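PDB 6GIO: amino acid amide racemase from Ochrobactrum anthropi, which belongs to the class-III aminotransferase family of fold-type I enzymes and binds pyridoxal-5'-phosphate as a dimer of two like chains. Local coordinates for residues A62-V67 with A304-V309; L221-Q225 with E256-P260. All blocks are in the same frame, centred on the assembly; numbering follows the deposited sequence.

Contact 1 (A62-V67 with A304-V309); sequences AIVEAV and AAGRAV
Alanines of two nearly antiparallel helices meet here, A62 and A66 facing A308 and A304, where helix 61-72 lies against helix 300-315 beside the subunit interface. The axes of the two short segments come within 8.2 Å at an angle of 152°, and small side chains make that closeness possible. Each backbone is touched by a methyl group from the other helix: CB of A308 rests on the carbonyl of A62, 3.4 Å from its O, while CB of A66 lies 3.5 Å from O of A304. Both oxygens accept a helical bond, from A66 N and A308 N respectively, and the methyls meet them by van der Waals contact. CB of A66 also meets CB of A308, at 4.1 Å.

Branched side chains close one flank of this alanine seam. I63 has CG1 anti to the carbonyl carbon (chi1 -68°), and the extended chain beyond it brings CD1 obliquely against CG2 of V309, 3.8 Å away. Farther along, CG2 of V67 lies 4.1 Å from CB of A305.

Beyond the pair, L273 packs on both V67 and A305, L56 touches I63, and V67 meets V67 of the second subunit. R307 turns away to a salt bridge with D93, linking helix 300-315 to helix 85-97.

Contact 2 (L221-Q225 with E256-P260); sequences LEALQ and EGLEP
L221 and Q225, one helical turn apart, hold L258 between them where helix 220-229 packs on the loop leading into strand 262-265, in the large PLP-binding domain of the fold-type I architecture. Helix 220-229 here lies over the mixed sheet of that domain: L221 and L224 touch I204, while Q225 and L258 reach the adjacent strand 234-238.

The apolar part centres on CD2 of L258, which lies 4.1 Å from CB of L221 and 3.8 Å from CB of Q225. The same methyl rests on a backbone carbonyl, 3.4 Å from O of L221. L258 and the Q225 side chain run past each other in opposite senses. Next to them the E256 chain, bent at chi2 (-75°), lays its CG and CD against the CD1 methyl of L221, with CG 3.9 Å from that CD1. The carboxylate beyond forms a salt bridge through OE2 with R349, so that this buried acid has a charged partner outside the contact.

Water carries much of the polar traffic. One molecule accepts from E222 N and lies 2.7 Å from O of E256. Another accepts from NE2 of Q225 and donates to G257 O and to OE1 of E259, joining the Q225 amide, the G257 carbonyl and the E259 carboxylate. G257 O also sits over the flat face of the E222 carboxylate, 3.6 Å from its CD.

The direct polar link comes from the Q225 amide. With CG anti to the backbone N (chi1 169°) and the chain extended, its OE1 reaches the loop and accepts from E259 N at 2.7 Å; the bond is nearly straight (174°), and the N-H meets a lone pair in the carbonyl plane.

The two contacts lie 32 Å apart between centres, about 19 Å at their nearest atoms, and do not touch. Along the chain they are nested: 62-67 comes first, then 221-225 and 256-260, and finally 304-309, so contact 1 closes a long loop that contains contact 2. The whole seven-stranded mixed sheet that runs from strand 104-109 to strand 164-167 is enclosed in that loop. Contact 2 joins a helix and a connecting loop on this sheet, whereas contact 1 pairs two helices beside the second subunit. Together they illustrate how one family fold combines a short-range contact, 31 residues apart at the closest ends, with a long-range one spanning 237.

Contact 1 (A62-V67 with A304-V309)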
loop_
_atom_site.group_PDB
_atom_site.type_symbol
_atom_site.label_atom_id
_atom_site.label_comp_id
_atom_site.label_asym_id
_atom_site.label_seq_id
_atom_site.Cartn_x
_atom_site.Cartn_y
_atom_site.Cartn_z
ATOM N N ALA C 62 2.178 22.955 -7.747
ATOM C CA ALA C 62 2.597 21.949 -8.741
ATOM C C ALA C 62 1.852 20.631 -8.483
ATOM O O ALA C 62 1.418 19.937 -9.405
ATOM C CB ALA C 62 4.106 21.729 -8.705
ATOM N N ILE C 63 1.701 20.287 -7.212
ATOM C CA ILE C 63 1.073 19.018 -6.856
ATOM C C ILE C 63 -0.424 19.147 -7.057
ATOM O O ILE C 63 -1.053 18.241 -7.631
ATOM C CB ILE C 63 1.415 18.592 -5.423
ATOM C CG1 ILE C 63 2.913 18.250 -5.373
ATOM C CG2 ILE C 63 0.567 17.409 -5.004
ATOM C CD1 ILE C 63 3.401 18.080 -3.968
ATOM N N VAL C 64 -0.983 20.280 -6.625
ATOM C CA VAL C 64 -2.403 20.559 -6.854
ATOM C C VAL C 64 -2.737 20.418 -8.366
ATOM O O VAL C 64 -3.638 19.661 -8.741
ATOM C CB VAL C 64 -2.800 21.949 -6.332
ATOM C CG1 VAL C 64 -4.153 22.355 -6.863
ATOM C CG2 VAL C 64 -2.837 21.943 -4.820
ATOM N N GLU C 65 -1.993 21.110 -9.218
ATOM C CA GLU C 65 -2.207 20.999 -10.667
ATOM C C GLU C 65 -2.131 19.554 -11.185
ATOM O O GLU C 65 -2.995 19.154 -11.937
ATOM C CB GLU C 65 -1.252 21.894 -11.471
ATOM N N ALA C 66 -1.092 18.791 -10.844
ATOM C CA ALA C 66 -0.954 17.414 -11.357
ATOM C C ALA C 66 -2.115 16.531 -10.916
ATOM O O ALA C 66 -2.636 15.756 -11.696
ATOM C CB ALA C 66 0.379 16.793 -10.918
ATOM N N VAL C 67 -2.522 16.687 -9.657
ATOM C CA VAL C 67 -3.626 15.923 -9.096
ATOM C C VAL C 67 -4.955 16.307 -9.769
ATOM O O VAL C 67 -5.755 15.424 -10.147
ATOM C CB VAL C 67 -3.636 16.051 -7.537
ATOM C CG1 VAL C 67 -4.900 15.497 -6.908
ATOM C CG2 VAL C 67 -2.428 15.325 -6.962
ATOM N N ALA C 304 1.346 11.128 -11.230
ATOM C CA ALA C 304 1.394 12.530 -11.621
ATOM C C ALA C 304 1.922 13.412 -10.454
ATOM O O ALA C 304 2.757 14.297 -10.679
ATOM C CB ALA C 304 0.039 13.032 -12.133
ATOM N N ALA C 305 1.436 13.183 -9.220
ATOM C CA ALA C 305 1.935 13.931 -8.068
ATOM C C ALA C 305 3.462 13.753 -7.927
ATOM O O ALA C 305 4.205 14.691 -7.657
ATOM C CB ALA C 305 1.205 13.518 -6.797
ATOM N N GLY C 306 3.933 12.541 -8.125
ATOM C CA GLY C 306 5.376 12.277 -8.035
ATOM C C GLY C 306 6.193 13.013 -9.083
ATOM O O GLY C 306 7.319 13.447 -8.821
ATOM N N ARG C 307 5.635 13.139 -10.284
ATOM C CA ARG C 307 6.336 13.875 -11.341
ATOM C C ARG C 307 6.472 15.328 -10.926
ATOM O O ARG C 307 7.521 15.924 -11.137
ATOM C CB ARG C 307 5.614 13.778 -12.676
ATOM C CG ARG C 307 5.631 12.399 -13.252
ATOM C CD ARG C 307 5.474 12.469 -14.737
ATOM N NE ARG C 307 6.726 12.894 -15.340
ATOM C CZ ARG C 307 6.820 13.618 -16.456
ATOM N NH1 ARG C 307 5.734 14.023 -17.118
ATOM N NH2 ARG C 307 8.012 13.937 -16.910
ATOM N N ALA C 308 5.407 15.883 -10.334
ATOM C CA ALA C 308 5.416 17.258 -9.866
ATOM C C ALA C 308 6.432 17.423 -8.748
ATOM O O ALA C 308 7.150 18.426 -8.675
ATOM C CB ALA C 308 4.025 17.695 -9.391
ATOM N N VAL C 309 6.536 16.442 -7.869
ATOM C CA VAL C 309 7.541 16.529 -6.802
ATOM C C VAL C 309 8.967 16.589 -7.383
ATOM O O VAL C 309 9.757 17.498 -7.095
ATOM C CB VAL C 309 7.385 15.373 -5.793
ATOM C CG1 VAL C 309 8.603 15.263 -4.903
ATOM C CG2 VAL C 309 6.125 15.568 -4.925
#

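Contact 2 (L221-Q225 with E256-P260)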
loop_
_atom_site.group_PDB
_atom_site.type_symbol
_atom_site.label_atom_id
_atom_site.label_comp_id
_atom_site.label_asym_id
_atom_site.label_seq_id
_atom_site.Cartn_x
_atom_site.Cartn_y
_atom_site.Cartn_z
ATOM N N LEU C 221 29.847 2.792 4.889
ATOM C CA LEU C 221 28.872 2.230 3.989
ATOM C C LEU C 221 29.523 1.807 2.676
ATOM O O LEU C 221 29.145 0.771 2.124
ATOM C CB LEU C 221 27.740 3.218 3.732
ATOM C CG LEU C 221 26.803 3.475 4.937
ATOM C CD1 LEU C 221 25.675 4.388 4.530
ATOM C CD2 LEU C 221 26.229 2.180 5.512
ATOM N N GLU C 222 30.479 2.590 2.174
ATOM C CA GLU C 222 31.210 2.214 0.946
ATOM C C GLU C 222 32.021 0.950 1.135
ATOM O O GLU C 222 32.130 0.129 0.217
ATOM C CB GLU C 222 32.129 3.341 0.431
ATOM C CG GLU C 222 32.771 2.991 -0.922
ATOM C CD GLU C 222 33.505 4.147 -1.593
ATOM O OE1 GLU C 222 33.608 5.234 -1.018
ATOM O OE2 GLU C 222 34.003 3.967 -2.717
ATOM N N ALA C 223 32.624 0.798 2.311
ATOM C CA ALA C 223 33.396 -0.410 2.597
ATOM C C ALA C 223 32.461 -1.636 2.736
ATOM O O ALA C 223 32.808 -2.745 2.335
ATOM C CB ALA C 223 34.250 -0.223 3.843
ATOM N N LEU C 224 31.277 -1.415 3.318
ATOM C CA LEU C 224 30.261 -2.452 3.428
ATOM C C LEU C 224 29.774 -2.907 2.064
ATOM O O LEU C 224 29.589 -4.087 1.836
ATOM C CB LEU C 224 29.041 -1.907 4.181
ATOM C CG LEU C 224 27.851 -2.830 4.271
ATOM C CD1 LEU C 224 28.203 -4.112 4.974
ATOM C CD2 LEU C 224 26.730 -2.117 5.035
ATOM N N GLN C 225 29.510 -1.942 1.195
ATOM C CA GLN C 225 29.084 -2.208 -0.172
ATOM C C GLN C 225 30.121 -3.133 -0.827
ATOM O O GLN C 225 29.779 -4.206 -1.324
ATOM C CB GLN C 225 28.953 -0.899 -0.942
ATOM C CG GLN C 225 28.780 -1.033 -2.445
ATOM C CD GLN C 225 28.955 0.282 -3.146
ATOM O OE1 GLN C 225 27.978 0.952 -3.464
ATOM N NE2 GLN C 225 30.218 0.683 -3.364
ATOM N N GLU C 256 27.767 9.124 0.349
ATOM C CA GLU C 256 28.452 7.995 0.982
ATOM C C GLU C 256 29.256 7.157 -0.001
ATOM O O GLU C 256 29.754 6.108 0.395
ATOM C CB GLU C 256 27.437 7.097 1.687
ATOM C CG GLU C 256 26.679 7.776 2.825
ATOM C CD GLU C 256 27.518 7.951 4.062
ATOM O OE1 GLU C 256 28.627 7.351 4.124
ATOM O OE2 GLU C 256 27.067 8.690 4.974
ATOM N N GLY C 257 29.382 7.610 -1.248
ATOM C CA GLY C 257 30.240 6.923 -2.237
ATOM C C GLY C 257 29.628 5.602 -2.710
ATOM O O GLY C 257 30.332 4.691 -3.146
ATOM N N LEU C 258 28.304 5.500 -2.614
ATOM C CA LEU C 258 27.583 4.243 -2.917
ATOM C C LEU C 258 27.108 4.189 -4.382
ATOM O O LEU C 258 26.770 5.207 -4.975
ATOM C CB LEU C 258 26.394 4.107 -1.961
ATOM C CG LEU C 258 26.660 3.838 -0.470
ATOM C CD1 LEU C 258 25.350 3.705 0.278
ATOM C CD2 LEU C 258 27.488 2.567 -0.298
ATOM N N GLU C 259 27.115 2.997 -4.964
ATOM C CA GLU C 259 26.604 2.770 -6.337
ATOM C C GLU C 259 25.699 1.576 -6.260
ATOM O O GLU C 259 26.117 0.462 -6.572
ATOM C CB GLU C 259 27.757 2.532 -7.328
ATOM C CG GLU C 259 28.532 3.798 -7.607
ATOM C CD GLU C 259 29.833 3.497 -8.304
ATOM O OE1 GLU C 259 30.828 3.203 -7.626
ATOM O OE2 GLU C 259 29.849 3.541 -9.532
ATOM N N PRO C 260 24.455 1.798 -5.789
ATOM C CA PRO C 260 23.637 0.644 -5.478
ATOM C C PRO C 260 23.149 -0.115 -6.708
ATOM O O PRO C 260 22.971 0.449 -7.764
ATOM C CB PRO C 260 22.434 1.247 -4.711
ATOM C CG PRO C 260 22.424 2.705 -5.049
ATOM C CD PRO C 260 23.821 3.083 -5.413
HETATM O O HOH W 1 29.474 5.737 5.758
HETATM O O HOH W 2 30.727 5.415 2.859
HETATM O O HOH W 3 31.181 3.219 -5.003
#